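Local structure of phenol hydroxylase component phN (Pseudomonas stutzeri, 3U52) at residues A[109-112]-A[113-117]; A[293-297]-A[298-302]. The protein probably serves as the diiron-containing hydroxylase subunit of a bacterial multicomponent monooxygenase that hydroxylates phenol. One frame throughout, in Å; residues are numbered along the deposited sequence.

Interaction 1: residues A[109-112]-A[113-117]; sequences HAAF and QGYSK
Helix 105-121 of the diiron hydroxylase fold runs through about two and a half regular alpha-helical turns here, and at Ser116 the side chain joins the backbone ladder, a serine hydroxyl returning to the carbonyl four residues back. Ser116 OG donates to Phe112 O at 2.7 Å, while Ser116 N reaches the same oxygen at 3.0 Å from the opposite face of the carbonyl plane; two bonds thus grip one acceptor. Serine suits the place because its hydroxyl, anti to the carbonyl carbon (chi1 -68°), lies beside its own backbone N and can satisfy itself within the helix at a buried position. The Phe112 ring swings to the carbonyl side of its CA (chi1 150°), which brings CE1 to 3.4 Å from Ser116 OG and sets CD2 over the rim of the His109 imidazole. Replacing Phe112 by an alanine removes the ring, which would probably open a gap beside the imidazole and leave the Ser116 hydroxyl without its aromatic neighbour. Gln113 crosses Phe112 at about a right angle, its CG resting 3.3 Å from His109 O, the acceptor of its own backbone N. The imidazole is held from outside the turn by Ser142, which bonds ND1, and a chain of another protein packs against His109, Phe112 and Ser116. On the metal-facing side a small residue fits the close packing: Ala111 lies against Glu138, an iron ligand of helix 125-155, and its methyl is about 6 Å from an iron. Tyr115 sends its hydroxyl to Ser195 of helix 187-216 and sets its ring edge-to-face with Phe190. Tyr115 CD1 lies 4.2 Å from Ala111 CB and 3.2 Å from Ala111 O, which meets the tyrosine ring at its edge.

Interaction 2: residues A[293-297]-A[298-302]; sequences EAWEV and YYEQN
Trp295 and Tyr299 run alongside each other in the same direction and form the apolar centre of this part of helix 291-310. Tyr299 CB sits over the middle of the indole six-membered ring, 3.8 Å from its centroid, in a CH-pi contact. The phenol ring is displaced past the indole, its plane turned 28° from it, so the two share little face-to-face area and Trp295 CZ2 meets Tyr299 CD1 at 3.5 Å. Both CG atoms are anti to their backbone N (chi1 -171° and -180°), which sends the rings off in company. Nearby, Val297 CG1 sits over the centre of one face of the Tyr298 ring in a second CH-pi contact, 4.2 Å from its centroid. The backbone widens to a pi-type turn: Trp295 O accepts from Tyr299 N, above its carbonyl plane, and from Glu300 N, in that plane, each at 2.9 Å. Outward, Glu300 OE1 comes 3.3 Å from Trp295 CD1 at the indole edge, while Lys328 holds that carboxylate in a salt bridge. Broad rings with one polar end thus suit a half-buried helix: carbon faces pack together, while the indole NH bonds Asn325 and the Tyr299 hydroxyl Gln321, both on helix 321-327.

Each interaction is local to one helix, joining residues three to five apart, and the two lie on opposite sides of the chain's centre, their nearest atoms about 17 Å apart, without direct contact. Interaction 1 is almost wholly buried, between the diiron core and another protein's chain; interaction 2 is partly buried, with Gln301 and Asn302 exposed and no other chain of the assembly against it. Both pack on helix 187-216, so that one long helix, which includes the iron ligand Glu199, links them indirectly. Their chemistry follows place: regular alpha geometry, Ala111 near an iron and a serine bonded back to the backbone in 109-117, against a widened turn and an offset Trp-Tyr pair with a CH-pi contact in 293-302.

Interaction 1: residues A[109-112]-A[113-117]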
ATOM      1  N   HIS A 109     -10.811 -19.656 -10.073  1.00 17.33           N
ATOM      2  CA  HIS A 109     -11.448 -20.399  -8.987  1.00 18.72           C
ATOM      3  C   HIS A 109     -11.583 -21.900  -9.309  1.00 18.03           C
ATOM      4  O   HIS A 109     -11.283 -22.737  -8.461  1.00 17.42           O
ATOM      5  CB  HIS A 109     -12.806 -19.838  -8.661  1.00 18.17           C
ATOM      6  CG  HIS A 109     -13.245 -20.178  -7.282  1.00 23.60           C
ATOM      7  ND1 HIS A 109     -12.903 -19.411  -6.191  1.00 24.56           N
ATOM      8  CD2 HIS A 109     -13.913 -21.241  -6.796  1.00 21.72           C
ATOM      9  CE1 HIS A 109     -13.387 -19.961  -5.094  1.00 27.15           C
ATOM     10  NE2 HIS A 109     -13.995 -21.081  -5.434  1.00 27.21           N
ATOM     11  N   ALA A 110     -12.040 -22.233 -10.521  1.00 17.66           N
ATOM     12  CA  ALA A 110     -11.926 -23.606 -11.042  1.00 17.61           C
ATOM     13  C   ALA A 110     -10.510 -24.195 -10.937  1.00 19.16           C
ATOM     14  O   ALA A 110     -10.360 -25.373 -10.614  1.00 20.12           O
ATOM     15  CB  ALA A 110     -12.376 -23.654 -12.461  1.00 18.43           C
ATOM     16  N   ALA A 111      -9.467 -23.387 -11.145  1.00 18.01           N
ATOM     17  CA  ALA A 111      -8.110 -23.919 -11.114  1.00 18.11           C
ATOM     18  C   ALA A 111      -7.742 -24.224  -9.647  1.00 18.42           C
ATOM     19  O   ALA A 111      -7.059 -25.227  -9.339  1.00 17.23           O
ATOM     20  CB  ALA A 111      -7.156 -22.978 -11.738  1.00 18.66           C
ATOM     21  N   PHE A 112      -8.235 -23.382  -8.745  1.00 17.72           N
ATOM     22  CA  PHE A 112      -8.044 -23.637  -7.307  1.00 18.75           C
ATOM     23  C   PHE A 112      -8.565 -25.036  -6.888  1.00 18.92           C
ATOM     24  O   PHE A 112      -7.849 -25.797  -6.258  1.00 18.27           O
ATOM     25  CB  PHE A 112      -8.660 -22.516  -6.460  1.00 17.21           C
ATOM     26  CG  PHE A 112      -9.148 -22.975  -5.111  1.00 18.68           C
ATOM     27  CD1 PHE A 112      -8.248 -23.534  -4.158  1.00 19.21           C
ATOM     28  CD2 PHE A 112     -10.477 -22.823  -4.775  1.00 22.70           C
ATOM     29  CE1 PHE A 112      -8.676 -23.942  -2.935  1.00 19.20           C
ATOM     30  CE2 PHE A 112     -10.959 -23.264  -3.500  1.00 20.96           C
ATOM     31  CZ  PHE A 112     -10.054 -23.813  -2.592  1.00 21.01           C
ATOM     32  N   GLN A 113      -9.815 -25.354  -7.244  1.00 19.50           N
ATOM     33  CA  GLN A 113     -10.377 -26.685  -6.961  1.00 20.70           C
ATOM     34  C   GLN A 113      -9.677 -27.835  -7.702  1.00 19.10           C
ATOM     35  O   GLN A 113      -9.482 -28.877  -7.122  1.00 19.83           O
ATOM     36  CB  GLN A 113     -11.867 -26.732  -7.311  1.00 21.43           C
ATOM     37  CG  GLN A 113     -12.619 -25.471  -7.088  1.00 25.24           C
ATOM     38  CD  GLN A 113     -14.058 -25.600  -7.407  1.00 31.85           C
ATOM     39  OE1 GLN A 113     -14.517 -25.216  -8.507  1.00 32.97           O
ATOM     40  NE2 GLN A 113     -14.804 -26.175  -6.472  1.00 32.18           N
ATOM     41  N   GLY A 114      -9.365 -27.643  -8.986  1.00 17.18           N
ATOM     42  CA  GLY A 114      -8.703 -28.660  -9.814  1.00 16.68           C
ATOM     43  C   GLY A 114      -7.302 -28.964  -9.314  1.00 16.69           C
ATOM     44  O   GLY A 114      -6.916 -30.137  -9.201  1.00 13.97           O
ATOM     45  N   TYR A 115      -6.528 -27.928  -8.984  1.00 17.32           N
ATOM     46  CA  TYR A 115      -5.198 -28.160  -8.427  1.00 17.25           C
ATOM     47  C   TYR A 115      -5.250 -28.739  -6.999  1.00 17.38           C
ATOM     48  O   TYR A 115      -4.385 -29.552  -6.637  1.00 17.65           O
ATOM     49  CB  TYR A 115      -4.361 -26.875  -8.443  1.00 20.20           C
ATOM     50  CG  TYR A 115      -3.674 -26.652  -9.775  1.00 18.01           C
ATOM     51  CD1 TYR A 115      -4.209 -25.744 -10.699  1.00 20.26           C
ATOM     52  CD2 TYR A 115      -2.541 -27.396 -10.137  1.00 19.11           C
ATOM     53  CE1 TYR A 115      -3.619 -25.564 -11.939  1.00 23.07           C
ATOM     54  CE2 TYR A 115      -1.929 -27.214 -11.401  1.00 20.55           C
ATOM     55  CZ  TYR A 115      -2.489 -26.304 -12.279  1.00 21.60           C
ATOM     56  OH  TYR A 115      -1.897 -26.083 -13.492  1.00 27.12           O
ATOM     57  N   SER A 116      -6.212 -28.315  -6.184  1.00 17.79           N
ATOM     58  CA  SER A 116      -6.384 -28.923  -4.838  1.00 19.15           C
ATOM     59  C   SER A 116      -6.557 -30.455  -4.993  1.00 19.36           C
ATOM     60  O   SER A 116      -5.893 -31.270  -4.327  1.00 18.22           O
ATOM     61  CB  SER A 116      -7.619 -28.348  -4.145  1.00 19.77           C
ATOM     62  OG  SER A 116      -7.459 -26.961  -3.810  1.00 24.12           O
ATOM     63  N   LYS A 117      -7.482 -30.843  -5.861  1.00 20.20           N
ATOM     64  CA  LYS A 117      -7.710 -32.256  -6.088  1.00 21.85           C
ATOM     65  C   LYS A 117      -6.499 -32.987  -6.628  1.00 22.59           C
ATOM     66  O   LYS A 117      -6.198 -34.079  -6.171  1.00 21.77           O
ATOM     67  CB  LYS A 117      -8.954 -32.483  -6.954  1.00 22.01           C
ATOM     68  CG  LYS A 117      -9.043 -33.945  -7.530  1.00 24.59           C
ATOM     69  CD  LYS A 117     -10.440 -34.274  -7.997  1.00 25.32           C
ATOM     70  CE  LYS A 117     -10.460 -35.745  -8.515  1.00 25.86           C
ATOM     71  NZ  LYS A 117     -10.817 -36.665  -7.366  1.00 27.49           N
TER

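Interaction 2: residues A[293-297]-A[298-302]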
ATOM      1  N   GLU A 293       0.522  -9.439 -33.767  1.00 20.31           N
ATOM      2  CA  GLU A 293       1.853  -9.252 -33.183  1.00 20.94           C
ATOM      3  C   GLU A 293       2.057 -10.079 -31.911  1.00 20.35           C
ATOM      4  O   GLU A 293       3.150 -10.593 -31.698  1.00 21.40           O
ATOM      5  CB  GLU A 293       2.097  -7.766 -32.835  1.00 21.08           C
ATOM      6  CG  GLU A 293       2.430  -6.862 -34.046  1.00 25.89           C
ATOM      7  CD  GLU A 293       2.276  -5.365 -33.763  1.00 29.79           C
ATOM      8  OE1 GLU A 293       1.580  -4.972 -32.791  1.00 28.22           O
ATOM      9  OE2 GLU A 293       2.871  -4.562 -34.530  1.00 32.98           O
ATOM     10  N   ALA A 294       1.058 -10.115 -31.019  1.00 18.90           N
ATOM     11  CA  ALA A 294       1.114 -10.958 -29.822  1.00 18.34           C
ATOM     12  C   ALA A 294       1.253 -12.452 -30.155  1.00 18.37           C
ATOM     13  O   ALA A 294       2.083 -13.156 -29.565  1.00 18.61           O
ATOM     14  CB  ALA A 294      -0.142 -10.708 -28.940  1.00 18.59           C
ATOM     15  N   TRP A 295       0.454 -12.949 -31.096  1.00 19.11           N
ATOM     16  CA  TRP A 295       0.573 -14.346 -31.528  1.00 20.20           C
ATOM     17  C   TRP A 295       1.969 -14.679 -32.074  1.00 21.26           C
ATOM     18  O   TRP A 295       2.568 -15.731 -31.755  1.00 20.19           O
ATOM     19  CB  TRP A 295      -0.466 -14.715 -32.612  1.00 18.40           C
ATOM     20  CG  TRP A 295      -0.473 -16.176 -32.882  1.00 18.54           C
ATOM     21  CD1 TRP A 295       0.094 -16.827 -33.980  1.00 19.12           C
ATOM     22  CD2 TRP A 295      -1.061 -17.215 -32.072  1.00 21.45           C
ATOM     23  NE1 TRP A 295      -0.113 -18.203 -33.869  1.00 18.32           N
ATOM     24  CE2 TRP A 295      -0.801 -18.463 -32.719  1.00 19.50           C
ATOM     25  CE3 TRP A 295      -1.771 -17.225 -30.844  1.00 21.00           C
ATOM     26  CZ2 TRP A 295      -1.247 -19.698 -32.187  1.00 20.11           C
ATOM     27  CZ3 TRP A 295      -2.186 -18.477 -30.303  1.00 21.38           C
ATOM     28  CH2 TRP A 295      -1.920 -19.680 -30.983  1.00 17.39           C
ATOM     29  N   GLU A 296       2.455 -13.799 -32.941  1.00 22.41           N
ATOM     30  CA  GLU A 296       3.741 -13.960 -33.570  1.00 23.20           C
ATOM     31  C   GLU A 296       4.914 -14.012 -32.572  1.00 23.41           C
ATOM     32  O   GLU A 296       5.845 -14.825 -32.708  1.00 24.17           O
ATOM     33  CB  GLU A 296       3.900 -12.800 -34.530  1.00 23.41           C
ATOM     34  CG  GLU A 296       4.958 -13.024 -35.572  1.00 31.21           C
ATOM     35  CD  GLU A 296       4.868 -11.992 -36.706  1.00 39.21           C
ATOM     36  OE1 GLU A 296       5.953 -11.544 -37.148  1.00 44.75           O
ATOM     37  OE2 GLU A 296       3.730 -11.616 -37.120  1.00 40.62           O
ATOM     38  N   VAL A 297       4.884 -13.157 -31.562  1.00 22.72           N
ATOM     39  CA  VAL A 297       5.944 -13.148 -30.570  1.00 23.45           C
ATOM     40  C   VAL A 297       5.780 -14.264 -29.554  1.00 23.60           C
ATOM     41  O   VAL A 297       6.705 -15.026 -29.297  1.00 24.62           O
ATOM     42  CB  VAL A 297       5.999 -11.762 -29.872  1.00 24.41           C
ATOM     43  CG1 VAL A 297       7.038 -11.752 -28.706  1.00 26.12           C
ATOM     44  CG2 VAL A 297       6.310 -10.702 -30.934  1.00 26.00           C
ATOM     45  N   TYR A 298       4.597 -14.381 -28.970  1.00 22.18           N
ATOM     46  CA  TYR A 298       4.442 -15.276 -27.846  1.00 22.57           C
ATOM     47  C   TYR A 298       4.262 -16.721 -28.257  1.00 21.19           C
ATOM     48  O   TYR A 298       4.685 -17.610 -27.541  1.00 21.64           O
ATOM     49  CB  TYR A 298       3.331 -14.804 -26.900  1.00 22.56           C
ATOM     50  CG  TYR A 298       3.694 -13.473 -26.319  1.00 26.15           C
ATOM     51  CD1 TYR A 298       2.985 -12.334 -26.655  1.00 27.85           C
ATOM     52  CD2 TYR A 298       4.787 -13.350 -25.463  1.00 26.25           C
ATOM     53  CE1 TYR A 298       3.346 -11.099 -26.130  1.00 31.86           C
ATOM     54  CE2 TYR A 298       5.160 -12.132 -24.942  1.00 31.20           C
ATOM     55  CZ  TYR A 298       4.441 -11.009 -25.276  1.00 33.80           C
ATOM     56  OH  TYR A 298       4.811  -9.780 -24.750  1.00 35.65           O
ATOM     57  N   TYR A 299       3.639 -16.968 -29.395  1.00 20.18           N
ATOM     58  CA  TYR A 299       3.506 -18.335 -29.808  1.00 20.03           C
ATOM     59  C   TYR A 299       4.485 -18.650 -30.904  1.00 20.83           C
ATOM     60  O   TYR A 299       5.241 -19.614 -30.771  1.00 21.23           O
ATOM     61  CB  TYR A 299       2.067 -18.737 -30.247  1.00 19.82           C
ATOM     62  CG  TYR A 299       2.067 -20.198 -30.647  1.00 20.58           C
ATOM     63  CD1 TYR A 299       2.163 -20.580 -31.996  1.00 18.92           C
ATOM     64  CD2 TYR A 299       2.082 -21.206 -29.663  1.00 20.17           C
ATOM     65  CE1 TYR A 299       2.264 -21.918 -32.357  1.00 22.61           C
ATOM     66  CE2 TYR A 299       2.181 -22.534 -30.020  1.00 21.55           C
ATOM     67  CZ  TYR A 299       2.286 -22.887 -31.350  1.00 23.59           C
ATOM     68  OH  TYR A 299       2.332 -24.248 -31.662  1.00 25.43           O
ATOM     69  N   GLU A 300       4.485 -17.918 -32.009  1.00 20.29           N
ATOM     70  CA  GLU A 300       5.324 -18.390 -33.133  1.00 21.77           C
ATOM     71  C   GLU A 300       6.839 -18.399 -32.765  1.00 22.16           C
ATOM     72  O   GLU A 300       7.531 -19.382 -33.011  1.00 23.24           O
ATOM     73  CB  GLU A 300       5.051 -17.612 -34.422  1.00 21.25           C
ATOM     74  CG  GLU A 300       3.682 -17.942 -35.015  1.00 23.90           C
ATOM     75  CD  GLU A 300       3.387 -17.174 -36.288  1.00 31.13           C
ATOM     76  OE1 GLU A 300       2.263 -16.650 -36.426  1.00 31.06           O
ATOM     77  OE2 GLU A 300       4.289 -17.083 -37.136  1.00 32.41           O
ATOM     78  N   GLN A 301       7.323 -17.343 -32.119  1.00 21.49           N
ATOM     79  CA  GLN A 301       8.740 -17.267 -31.750  1.00 22.16           C
ATOM     80  C   GLN A 301       9.051 -18.066 -30.510  1.00 22.31           C
ATOM     81  O   GLN A 301       9.834 -19.030 -30.560  1.00 22.29           O
ATOM     82  CB  GLN A 301       9.174 -15.801 -31.627  1.00 22.02           C
ATOM     83  CG  GLN A 301       9.187 -15.117 -33.018  1.00 26.50           C
ATOM     84  CD  GLN A 301       9.498 -13.619 -33.015  1.00 32.41           C
ATOM     85  OE1 GLN A 301       9.775 -12.986 -31.965  1.00 32.81           O
ATOM     86  NE2 GLN A 301       9.451 -13.033 -34.214  1.00 33.49           N
ATOM     87  N   ASN A 302       8.450 -17.707 -29.377  1.00 22.60           N
ATOM     88  CA  ASN A 302       8.782 -18.383 -28.108  1.00 23.80           C
ATOM     89  C   ASN A 302       8.394 -19.875 -28.100  1.00 23.86           C
ATOM     90  O   ASN A 302       9.180 -20.735 -27.707  1.00 24.34           O
ATOM     91  CB  ASN A 302       8.150 -17.646 -26.919  1.00 24.26           C
ATOM     92  CG  ASN A 302       8.696 -16.229 -26.720  1.00 25.91           C
ATOM     93  OD1 ASN A 302       9.638 -15.798 -27.385  1.00 29.96           O
ATOM     94  ND2 ASN A 302       8.087 -15.495 -25.806  1.00 25.91           N
TER